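Local structure of oxidoreductase (Corynebacterium diphtheriae, 3K1Y) at residues Thr53-Leu56 / Ser57-Ile60; Thr73-Leu76 / Glu77-Ser81; Ala98-Gly102 / Leu103-Phe107; Ala169-Asn172 / Lys173-Arg177. The protein is probably an FMN-dependent oxidoreductase of the flavodoxin-like class that uses NADPH, though its reaction is not established. All coordinates share one frame; numbering follows the deposited sequence.

Contact 1. Residues Thr53-Leu56 / Ser57-Ile60; sequences TIEL and SELI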
loop_
_atom_site.group_PDB
_atom_site.type_symbol
_atom_site.label_atom_id
_atom_site.label_comp_id
_atom_site.label_asym_id
_atom_site.label_seq_id
_atom_site.Cartn_x
_atom_site.Cartn_y
_atom_site.Cartn_z
ATOM N N THR A 53 -15.904 20.704 13.426
ATOM C CA THR A 53 -14.476 20.423 13.338
ATOM C C THR A 53 -13.956 19.874 14.657
ATOM O O THR A 53 -14.035 20.537 15.687
ATOM C CB THR A 53 -13.670 21.691 12.974
ATOM O OG1 THR A 53 -14.203 22.275 11.777
ATOM C CG2 THR A 53 -12.209 21.336 12.739
ATOM N N ILE A 54 -13.418 18.661 14.611
ATOM C CA ILE A 54 -12.882 18.003 15.791
ATOM C C ILE A 54 -11.350 17.918 15.766
ATOM O O ILE A 54 -10.776 17.201 14.951
ATOM C CB ILE A 54 -13.445 16.578 15.910
ATOM C CG1 ILE A 54 -14.969 16.608 15.759
ATOM C CG2 ILE A 54 -13.047 15.968 17.250
ATOM C CD1 ILE A 54 -15.674 17.479 16.775
ATOM N N GLU A 55 -10.695 18.654 16.656
ATOM C CA GLU A 55 -9.234 18.639 16.744
ATOM C C GLU A 55 -8.781 17.499 17.662
ATOM O O GLU A 55 -9.004 17.544 18.876
ATOM C CB GLU A 55 -8.721 19.982 17.290
ATOM C CG GLU A 55 -8.786 21.134 16.296
ATOM C CD GLU A 55 -7.513 21.268 15.476
ATOM O OE1 GLU A 55 -7.008 20.233 14.991
ATOM O OE2 GLU A 55 -7.019 22.410 15.314
ATOM N N LEU A 56 -8.146 16.487 17.084
ATOM C CA LEU A 56 -7.685 15.340 17.860
ATOM C C LEU A 56 -6.739 15.706 19.004
ATOM O O LEU A 56 -6.744 15.045 20.047
ATOM C CB LEU A 56 -7.020 14.305 16.942
ATOM C CG LEU A 56 -7.938 13.616 15.928
ATOM C CD1 LEU A 56 -7.193 12.514 15.195
ATOM C CD2 LEU A 56 -9.128 13.028 16.660
ATOM N N SER A 57 -5.941 16.761 18.827
ATOM C CA SER A 57 -5.007 17.182 19.878
ATOM C C SER A 57 -5.744 17.742 21.097
ATOM O O SER A 57 -5.146 17.969 22.150
ATOM C CB SER A 57 -4.006 18.228 19.341
ATOM O OG SER A 57 -4.641 19.432 18.939
ATOM N N GLU A 58 -7.044 17.969 20.953
ATOM C CA GLU A 58 -7.845 18.488 22.053
ATOM C C GLU A 58 -8.649 17.351 22.677
ATOM O O GLU A 58 -9.457 17.560 23.585
ATOM C CB GLU A 58 -8.784 19.587 21.548
ATOM C CG GLU A 58 -8.099 20.925 21.287
ATOM C CD GLU A 58 -8.984 21.888 20.523
ATOM O OE1 GLU A 58 -10.207 21.912 20.787
ATOM O OE2 GLU A 58 -8.456 22.626 19.662
ATOM N N LEU A 59 -8.408 16.142 22.189
ATOM C CA LEU A 59 -9.102 14.971 22.691
ATOM C C LEU A 59 -8.129 13.938 23.244
ATOM O O LEU A 59 -8.523 12.808 23.534
ATOM C CB LEU A 59 -9.911 14.319 21.571
ATOM C CG LEU A 59 -11.126 15.043 21.007
ATOM C CD1 LEU A 59 -11.815 14.098 20.033
ATOM C CD2 LEU A 59 -12.078 15.441 22.117
ATOM N N ILE A 60 -6.865 14.314 23.389
ATOM C CA ILE A 60 -5.877 13.362 23.873
ATOM C C ILE A 60 -6.313 12.621 25.144
ATOM O O ILE A 60 -6.282 11.393 25.188
ATOM C CB ILE A 60 -4.519 14.047 24.071
ATOM C CG1 ILE A 60 -4.052 14.639 22.734
ATOM C CG2 ILE A 60 -3.496 13.035 24.560
ATOM C CD1 ILE A 60 -2.777 15.444 22.812
HETATM O O HOH W 1 -5.453 18.120 16.389
#
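E55 and E58 meet at the C-terminal end of strand 49-55, an outermost strand of the parallel sheet in this flavodoxin-like fold. Here the chain turns through a short 3-10 segment toward helix 60-63. The E55 side chain can be followed outward. Its CB lies 3.6 Å from E58 OE2. Its CG is almost as close to the same oxygen. The chain then bends, with chi2 at -90°, and the two carboxylate planes lie 54° apart. A water accepts from S57 N at 2.8 Å and lies 3.0 Å from E55 OE1, to which it may donate, so it probably joins the glutamate tip to the start of the turn. E55 OE2 forms a salt bridge with R28. The arginine probably eases the repulsion between E55 OE2 and E58 OE2, which are 4.6 Å apart.

Two backbone bonds shape the turn. E58 N donates to E55 O at 2.9 Å, and L59 N donates to L56 O at the same length. These i to i+3 bonds form the 3-10 turn.

Apolar chains meet away from the glutamates. L59 occupies the N-cap position of helix 60-63. I54 CG2 lies anti to the backbone N, and this branch is the one that reaches L59. L56 is buried against L103 and F107 of helix 102-110, and its CD2 is a looser 4.4 Å from L59 CD1. The closest side-chain approach between apolar groups is I54 CG2 to L59 CD1, at 3.6 Å.

Contact 2. Residues Thr73-Leu76 / Glu77-Ser81; sequences TTKL and EEITS. With SO4 (sulfate ion), chain J.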
loop_
_atom_site.group_PDB
_atom_site.type_symbol
_atom_site.label_atom_id
_atom_site.label_comp_id
_atom_site.label_asym_id
_atom_site.label_seq_id
_atom_site.Cartn_x
_atom_site.Cartn_y
_atom_site.Cartn_z
ATOM N N THR A 73 -15.877 9.586 27.211
ATOM C CA THR A 73 -16.285 10.737 28.014
ATOM C C THR A 73 -17.545 11.308 27.371
ATOM O O THR A 73 -17.855 10.986 26.225
ATOM C CB THR A 73 -15.227 11.863 27.997
ATOM O OG1 THR A 73 -14.965 12.250 26.642
ATOM C CG2 THR A 73 -13.947 11.417 28.659
ATOM N N THR A 74 -18.267 12.153 28.099
ATOM C CA THR A 74 -19.460 12.766 27.539
ATOM C C THR A 74 -19.053 13.441 26.238
ATOM O O THR A 74 -19.759 13.356 25.232
ATOM C CB THR A 74 -20.059 13.829 28.490
ATOM O OG1 THR A 74 -20.745 13.174 29.559
ATOM C CG2 THR A 74 -21.042 14.722 27.754
ATOM N N LYS A 75 -17.901 14.101 26.260
ATOM C CA LYS A 75 -17.410 14.791 25.076
ATOM C C LYS A 75 -17.225 13.879 23.867
ATOM O O LYS A 75 -17.682 14.202 22.769
ATOM C CB LYS A 75 -16.095 15.515 25.375
ATOM C CG LYS A 75 -15.456 16.129 24.132
ATOM C CD LYS A 75 -14.822 17.468 24.430
ATOM C CE LYS A 75 -13.717 17.366 25.466
ATOM N NZ LYS A 75 -13.271 18.734 25.885
ATOM N N LEU A 76 -16.554 12.745 24.070
ATOM C CA LEU A 76 -16.299 11.790 22.996
ATOM C C LEU A 76 -17.596 11.142 22.512
ATOM O O LEU A 76 -17.769 10.918 21.309
ATOM C CB LEU A 76 -15.307 10.727 23.474
ATOM C CG LEU A 76 -14.695 9.724 22.489
ATOM C CD1 LEU A 76 -14.218 10.417 21.215
ATOM C CD2 LEU A 76 -13.530 9.025 23.182
ATOM N N GLU A 77 -18.510 10.853 23.437
ATOM C CA GLU A 77 -19.785 10.253 23.063
ATOM C C GLU A 77 -20.535 11.226 22.160
ATOM O O GLU A 77 -21.201 10.818 21.208
ATOM C CB GLU A 77 -20.632 9.947 24.303
ATOM C CG GLU A 77 -21.984 9.283 23.992
ATOM C CD GLU A 77 -21.839 7.884 23.400
ATOM O OE1 GLU A 77 -21.289 6.991 24.085
ATOM O OE2 GLU A 77 -22.275 7.676 22.246
ATOM N N GLU A 78 -20.425 12.517 22.457
ATOM C CA GLU A 78 -21.093 13.523 21.643
ATOM C C GLU A 78 -20.455 13.612 20.256
ATOM O O GLU A 78 -21.150 13.763 19.245
ATOM C CB GLU A 78 -21.043 14.885 22.330
ATOM C CG GLU A 78 -22.099 15.064 23.391
ATOM C CD GLU A 78 -21.944 16.361 24.159
ATOM O OE1 GLU A 78 -21.291 17.290 23.632
ATOM O OE2 GLU A 78 -22.486 16.452 25.282
ATOM N N ILE A 79 -19.133 13.502 20.214
ATOM C CA ILE A 79 -18.412 13.565 18.955
ATOM C C ILE A 79 -18.690 12.362 18.060
ATOM O O ILE A 79 -19.051 12.527 16.902
ATOM C CB ILE A 79 -16.895 13.656 19.196
ATOM C CG1 ILE A 79 -16.587 14.911 20.021
ATOM C CG2 ILE A 79 -16.157 13.654 17.856
ATOM C CD1 ILE A 79 -15.166 15.001 20.499
ATOM N N THR A 80 -18.532 11.152 18.591
ATOM C CA THR A 80 -18.765 9.950 17.787
ATOM C C THR A 80 -20.208 9.825 17.293
ATOM O O THR A 80 -20.440 9.418 16.156
ATOM C CB THR A 80 -18.381 8.651 18.555
ATOM O OG1 THR A 80 -19.102 8.590 19.790
ATOM C CG2 THR A 80 -16.897 8.621 18.846
ATOM N N SER A 81 -21.170 10.181 18.138
ATOM C CA SER A 81 -22.583 10.100 17.756
ATOM C C SER A 81 -22.936 11.046 16.615
ATOM O O SER A 81 -23.661 10.674 15.692
ATOM C CB SER A 81 -23.483 10.393 18.959
ATOM O OG SER A 81 -23.333 9.381 19.943
HETATM S S SO4 J . -17.163 13.091 31.721
HETATM O O1 SO4 J . -17.672 12.051 30.890
HETATM O O2 SO4 J . -17.095 14.338 31.030
HETATM O O3 SO4 J . -18.135 13.269 32.781
HETATM O O4 SO4 J . -15.835 12.744 32.127
#
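T74 and E78, K75 and I79, and L76 and T80 pair one turn apart in the first turns of helix 74-85.

The backbone bonds come first. E77 N donates to T73 O, E78 N to T74 O and I79 N to K75 O, in the i to i+4 pattern. T80 N donates to L76 O at 2.8 Å in a nearly straight bond. L76 O has a second donor, T80 OG1, at 3.1 Å. The T80 hydroxyl gets there because it sits between the backbone N and the carbonyl carbon (chi1 56°). E77 O likewise has two donors, S81 N and S81 OG, which reach it from opposite faces of its plane.

The helix start has its own polar contacts. T73 OG1 accepts from L76 N at 3.1 Å, and the same hydroxyl oxygen is hydrogen-bonded to D62. T74 N donates to O1 of a sulfate ion at 2.9 Å. The sulfate probably comes from the crystallisation liquor. Its negative charge is probably favoured by the helix N-terminus.

Side-chain packing is lighter. K75 CG lies 3.8 Å from I79 CD1, the two chains running side by side in the same direction. Both also touch L59. T74 CG2 approaches E78 OE2, again with the chains alongside each other. The L76 and T80 side chains cross at an angle, with L76 CD1 4.0 Å from T80 CG2, on the side that faces A66 and L111.

The whole is a classic helix N-terminus. A threonine serves as N-cap, and an anion is bound by the first backbone N-H of helix 74-85.

Contact 3. Residues Ala98-Gly102 / Leu103-Phe107; sequences ASYTG and LFKMF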
loop_
_atom_site.group_PDB
_atom_site.type_symbol
_atom_site.label_atom_id
_atom_site.label_comp_id
_atom_site.label_asym_id
_atom_site.label_seq_id
_atom_site.Cartn_x
_atom_site.Cartn_y
_atom_site.Cartn_z
ATOM N N ALA A 98 6.060 8.743 7.344
ATOM C CA ALA A 98 5.536 8.374 6.027
ATOM C C ALA A 98 4.120 7.817 5.948
ATOM O O ALA A 98 3.790 7.059 5.033
ATOM C CB ALA A 98 6.520 7.410 5.338
ATOM N N SER A 99 3.275 8.197 6.891
ATOM C CA SER A 99 1.896 7.734 6.873
ATOM C C SER A 99 1.049 8.584 7.809
ATOM O O SER A 99 1.514 9.606 8.316
ATOM C CB SER A 99 1.827 6.260 7.275
ATOM O OG SER A 99 0.499 5.781 7.189
ATOM N N TYR A 100 -0.197 8.182 8.028
ATOM C CA TYR A 100 -1.060 8.949 8.914
ATOM C C TYR A 100 -0.557 8.853 10.345
ATOM O O TYR A 100 0.178 7.929 10.693
ATOM C CB TYR A 100 -2.512 8.479 8.808
ATOM C CG TYR A 100 -2.745 7.003 9.000
ATOM C CD1 TYR A 100 -2.329 6.348 10.162
ATOM C CD2 TYR A 100 -3.460 6.273 8.054
ATOM C CE1 TYR A 100 -2.630 4.999 10.380
ATOM C CE2 TYR A 100 -3.763 4.931 8.257
ATOM C CZ TYR A 100 -3.350 4.303 9.420
ATOM O OH TYR A 100 -3.681 2.984 9.627
ATOM N N THR A 101 -0.940 9.818 11.169
ATOM C CA THR A 101 -0.493 9.866 12.559
ATOM C C THR A 101 -1.081 8.766 13.436
ATOM O O THR A 101 -2.196 8.297 13.205
ATOM C CB THR A 101 -0.837 11.229 13.194
ATOM O OG1 THR A 101 -0.173 12.279 12.479
ATOM C CG2 THR A 101 -0.387 11.266 14.619
ATOM N N GLY A 102 -0.322 8.357 14.447
ATOM C CA GLY A 102 -0.811 7.338 15.351
ATOM C C GLY A 102 -2.066 7.864 16.025
ATOM O O GLY A 102 -3.029 7.120 16.221
ATOM N N LEU A 103 -2.061 9.154 16.362
ATOM C CA LEU A 103 -3.205 9.779 17.020
ATOM C C LEU A 103 -4.430 9.762 16.099
ATOM O O LEU A 103 -5.560 9.538 16.541
ATOM C CB LEU A 103 -2.870 11.216 17.421
ATOM C CG LEU A 103 -3.993 12.030 18.083
ATOM C CD1 LEU A 103 -4.339 11.427 19.440
ATOM C CD2 LEU A 103 -3.548 13.494 18.234
ATOM N N PHE A 104 -4.194 10.010 14.817
ATOM C CA PHE A 104 -5.252 9.990 13.829
ATOM C C PHE A 104 -5.796 8.566 13.839
ATOM O O PHE A 104 -7.010 8.347 13.905
ATOM C CB PHE A 104 -4.662 10.325 12.455
ATOM C CG PHE A 104 -5.633 10.200 11.307
ATOM C CD1 PHE A 104 -6.429 11.276 10.931
ATOM C CD2 PHE A 104 -5.698 9.019 10.556
ATOM C CE1 PHE A 104 -7.274 11.191 9.818
ATOM C CE2 PHE A 104 -6.535 8.920 9.448
ATOM C CZ PHE A 104 -7.326 10.014 9.073
ATOM N N LYS A 105 -4.886 7.598 13.793
ATOM C CA LYS A 105 -5.281 6.193 13.769
ATOM C C LYS A 105 -6.045 5.798 15.026
ATOM O O LYS A 105 -7.036 5.063 14.960
ATOM C CB LYS A 105 -4.052 5.289 13.611
ATOM C CG LYS A 105 -4.376 3.794 13.484
ATOM C CD LYS A 105 -5.359 3.539 12.334
ATOM C CE LYS A 105 -5.319 2.090 11.853
ATOM N NZ LYS A 105 -5.607 1.083 12.912
HETATM N N MSE A 106 -5.586 6.289 16.168
HETATM C CA MSE A 106 -6.225 5.961 17.426
HETATM C C MSE A 106 -7.708 6.287 17.406
HETATM O O MSE A 106 -8.536 5.459 17.780
HETATM C CB MSE A 106 -5.543 6.709 18.561
HETATM C CG MSE A 106 -5.938 6.221 19.936
HETATM SE SE MSE A 106 -4.825 7.051 21.258
HETATM C CE MSE A 106 -3.223 5.974 21.016
ATOM N N PHE A 107 -8.046 7.493 16.964
ATOM C CA PHE A 107 -9.441 7.910 16.906
ATOM C C PHE A 107 -10.269 6.852 16.183
ATOM O O PHE A 107 -11.238 6.323 16.737
ATOM C CB PHE A 107 -9.578 9.257 16.186
ATOM C CG PHE A 107 -11.005 9.748 16.078
ATOM C CD1 PHE A 107 -11.677 10.237 17.197
ATOM C CD2 PHE A 107 -11.680 9.706 14.858
ATOM C CE1 PHE A 107 -13.005 10.682 17.101
ATOM C CE2 PHE A 107 -12.999 10.144 14.751
ATOM C CZ PHE A 107 -13.664 10.635 15.879
#
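Y100 and K105 pack against each other where the loop after strand 88-94 runs into helix 102-110. Y100 CE1 lies 3.5 Å from K105 CB, and Y100 CZ is 3.6 Å from K105 CD. The aliphatic part of the lysine thus follows the tyrosine ring toward its hydroxyl. F104 meets the base of the tyrosine, F104 CD2 lying 3.7 Å from Y100 CB; the ring planes are 36° apart. Y100 CG is held between the backbone N and the carbonyl carbon (chi1 53°), which turns the ring back over the helix start. T101 CG2 lies alongside L103 CB at 3.7 Å.

The backbone fixes this first shell. T101 is the N-cap residue. K105 N donates to T101 O at 2.8 Å, and M106 N, of a selenomethionine, donates to G102 O at 2.7 Å. T101 N is held by the T93 hydroxyl oxygen.

The second shell is partly another chain. K105 NZ forms a salt bridge with D109. It also donates to F96 O and Y100 O of the second subunit, so this buried amine has several partners. G102 N donates to D109 of the second subunit, and M106 packs on M106 of that subunit. Within the chain, A139 and L143 of helix 135-146 cover Y100.

The arrangement is the strand-to-helix junction of a beta-alpha unit, built into a subunit interface. In related FMN reductases, the loop after this strand commonly helps line the flavin site.

Contact 4. Residues Ala169-Asn172 / Lys173-Arg177; sequences AEFN and KRIAR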
loop_
_atom_site.group_PDB
_atom_site.type_symbol
_atom_site.label_atom_id
_atom_site.label_comp_id
_atom_site.label_asym_id
_atom_site.label_seq_id
_atom_site.Cartn_x
_atom_site.Cartn_y
_atom_site.Cartn_z
ATOM N N ALA A 169 -2.650 27.806 -7.638
ATOM C CA ALA A 169 -3.991 28.016 -8.164
ATOM C C ALA A 169 -4.607 26.696 -8.614
ATOM O O ALA A 169 -5.796 26.463 -8.414
ATOM C CB ALA A 169 -3.949 29.004 -9.326
ATOM N N GLU A 170 -3.789 25.841 -9.221
ATOM C CA GLU A 170 -4.236 24.540 -9.708
ATOM C C GLU A 170 -4.679 23.668 -8.540
ATOM O O GLU A 170 -5.589 22.849 -8.666
ATOM C CB GLU A 170 -3.098 23.847 -10.462
ATOM C CG GLU A 170 -3.461 23.414 -11.875
ATOM C CD GLU A 170 -4.391 22.214 -11.902
ATOM O OE1 GLU A 170 -3.913 21.080 -11.663
ATOM O OE2 GLU A 170 -5.602 22.409 -12.157
ATOM N N PHE A 171 -4.029 23.859 -7.399
ATOM C CA PHE A 171 -4.346 23.097 -6.205
ATOM C C PHE A 171 -5.674 23.538 -5.606
ATOM O O PHE A 171 -6.429 22.710 -5.090
ATOM C CB PHE A 171 -3.231 23.254 -5.168
ATOM C CG PHE A 171 -3.490 22.513 -3.894
ATOM C CD1 PHE A 171 -3.678 21.135 -3.905
ATOM C CD2 PHE A 171 -3.556 23.190 -2.684
ATOM C CE1 PHE A 171 -3.933 20.438 -2.722
ATOM C CE2 PHE A 171 -3.807 22.507 -1.494
ATOM C CZ PHE A 171 -3.997 21.128 -1.511
ATOM N N ASN A 172 -5.963 24.836 -5.674
ATOM C CA ASN A 172 -7.218 25.349 -5.129
ATOM C C ASN A 172 -8.427 24.882 -5.930
ATOM O O ASN A 172 -9.536 24.771 -5.401
ATOM C CB ASN A 172 -7.198 26.876 -5.057
ATOM C CG ASN A 172 -6.586 27.378 -3.767
ATOM O OD1 ASN A 172 -6.959 26.931 -2.678
ATOM N ND2 ASN A 172 -5.644 28.311 -3.875
ATOM N N LYS A 173 -8.205 24.605 -7.206
ATOM C CA LYS A 173 -9.271 24.132 -8.068
ATOM C C LYS A 173 -9.532 22.687 -7.653
ATOM O O LYS A 173 -10.675 22.232 -7.610
ATOM C CB LYS A 173 -8.816 24.183 -9.524
ATOM C CG LYS A 173 -9.893 24.566 -10.513
ATOM C CD LYS A 173 -10.334 26.013 -10.323
ATOM C CE LYS A 173 -9.161 26.970 -10.468
ATOM N NZ LYS A 173 -8.466 26.812 -11.774
ATOM N N ARG A 174 -8.451 21.979 -7.330
ATOM C CA ARG A 174 -8.528 20.582 -6.922
ATOM C C ARG A 174 -9.383 20.413 -5.662
ATOM O O ARG A 174 -10.165 19.459 -5.549
ATOM C CB ARG A 174 -7.124 20.038 -6.686
ATOM C CG ARG A 174 -7.079 18.538 -6.624
ATOM C CD ARG A 174 -5.705 18.015 -6.293
ATOM N NE ARG A 174 -5.813 16.620 -5.877
ATOM C CZ ARG A 174 -6.118 15.617 -6.694
ATOM N NH1 ARG A 174 -6.327 15.856 -7.982
ATOM N NH2 ARG A 174 -6.263 14.385 -6.215
ATOM N N ILE A 175 -9.234 21.338 -4.717
ATOM C CA ILE A 175 -10.020 21.300 -3.483
ATOM C C ILE A 175 -11.506 21.405 -3.850
ATOM O O ILE A 175 -12.339 20.663 -3.338
ATOM C CB ILE A 175 -9.641 22.472 -2.547
ATOM C CG1 ILE A 175 -8.198 22.300 -2.051
ATOM C CG2 ILE A 175 -10.613 22.545 -1.382
ATOM C CD1 ILE A 175 -7.719 23.404 -1.134
ATOM N N ALA A 176 -11.822 22.325 -4.757
ATOM C CA ALA A 176 -13.196 22.514 -5.203
ATOM C C ALA A 176 -13.757 21.216 -5.791
ATOM O O ALA A 176 -14.898 20.845 -5.501
ATOM C CB ALA A 176 -13.267 23.636 -6.236
ATOM N N ARG A 177 -12.962 20.520 -6.606
ATOM C CA ARG A 177 -13.428 19.266 -7.197
ATOM C C ARG A 177 -13.833 18.274 -6.110
ATOM O O ARG A 177 -14.926 17.711 -6.156
ATOM C CB ARG A 177 -12.355 18.640 -8.090
ATOM C CG ARG A 177 -12.804 17.329 -8.734
ATOM C CD ARG A 177 -11.729 16.743 -9.627
ATOM N NE ARG A 177 -11.310 17.702 -10.639
ATOM C CZ ARG A 177 -10.311 17.512 -11.492
ATOM N NH1 ARG A 177 -9.611 16.384 -11.463
ATOM N NH2 ARG A 177 -10.010 18.459 -12.372
#
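F171 and I175 make a side-chain contact one turn apart on helix 165-188, the last helix of the chain, on the face that meets the sheet and helix 26-44. I175 CG1 lies over one face of the F171 ring. The nearest side-chain atoms are F171 CE2 and I175 CD1, 4.0 Å apart. With F171 CG anti to the backbone N (chi1 179°), the ring projects outward from the helix and leans slightly toward I175. I175 CD1 also lies 3.9 Å from N172 OD1, and these two chains point the same way. On another side of the phenylalanine, R174 CD stands 4.4 Å from F171 CD1, an oblique and loose approach.

The helix bonds here are rather long. I175 N donates to F171 O at 3.1 Å. K173 N to A169 O and R174 N to E170 O are both 3.3 Å. A176 N to N172 O is weak.

Charged groups stay apart on the outer side. E170 OE2 and K173 NZ are 5.3 Å from each other, which is too far for direct contact.

The surroundings place the helix. R174 is extended from CG to NE, and its NH2 donates to G155 O of strand 150-159. F171 packs on V156 and A158 of that strand and on I30 of helix 26-44. I175 rests on S33 and A37 and adds to the contact with helix 26-44.

In the fold
Contacts 1, 2 and 3 form one connected region, while contact 4 lies apart. Contacts 1 and 2 join through L59 CD1 and I79 CD1, 3.5 Å apart. Contacts 1 and 3 meet most closely at L56 CD1 and F104 CA, 3.5 Å apart. Contacts 2 and 3 barely touch, through L76 and F107. The outer strand end, helix 74-85 and helix 102-110 are thus packed together. Contact 4 is about 33 Å from contact 2, centre to centre, across the chain's centre. Its nearest atoms are about 14 Å from contact 1. The sulfate marks the outer end of contact 2. Contact 3 is the part most engaged with the second subunit. Its loop probably adjoins the flavin site.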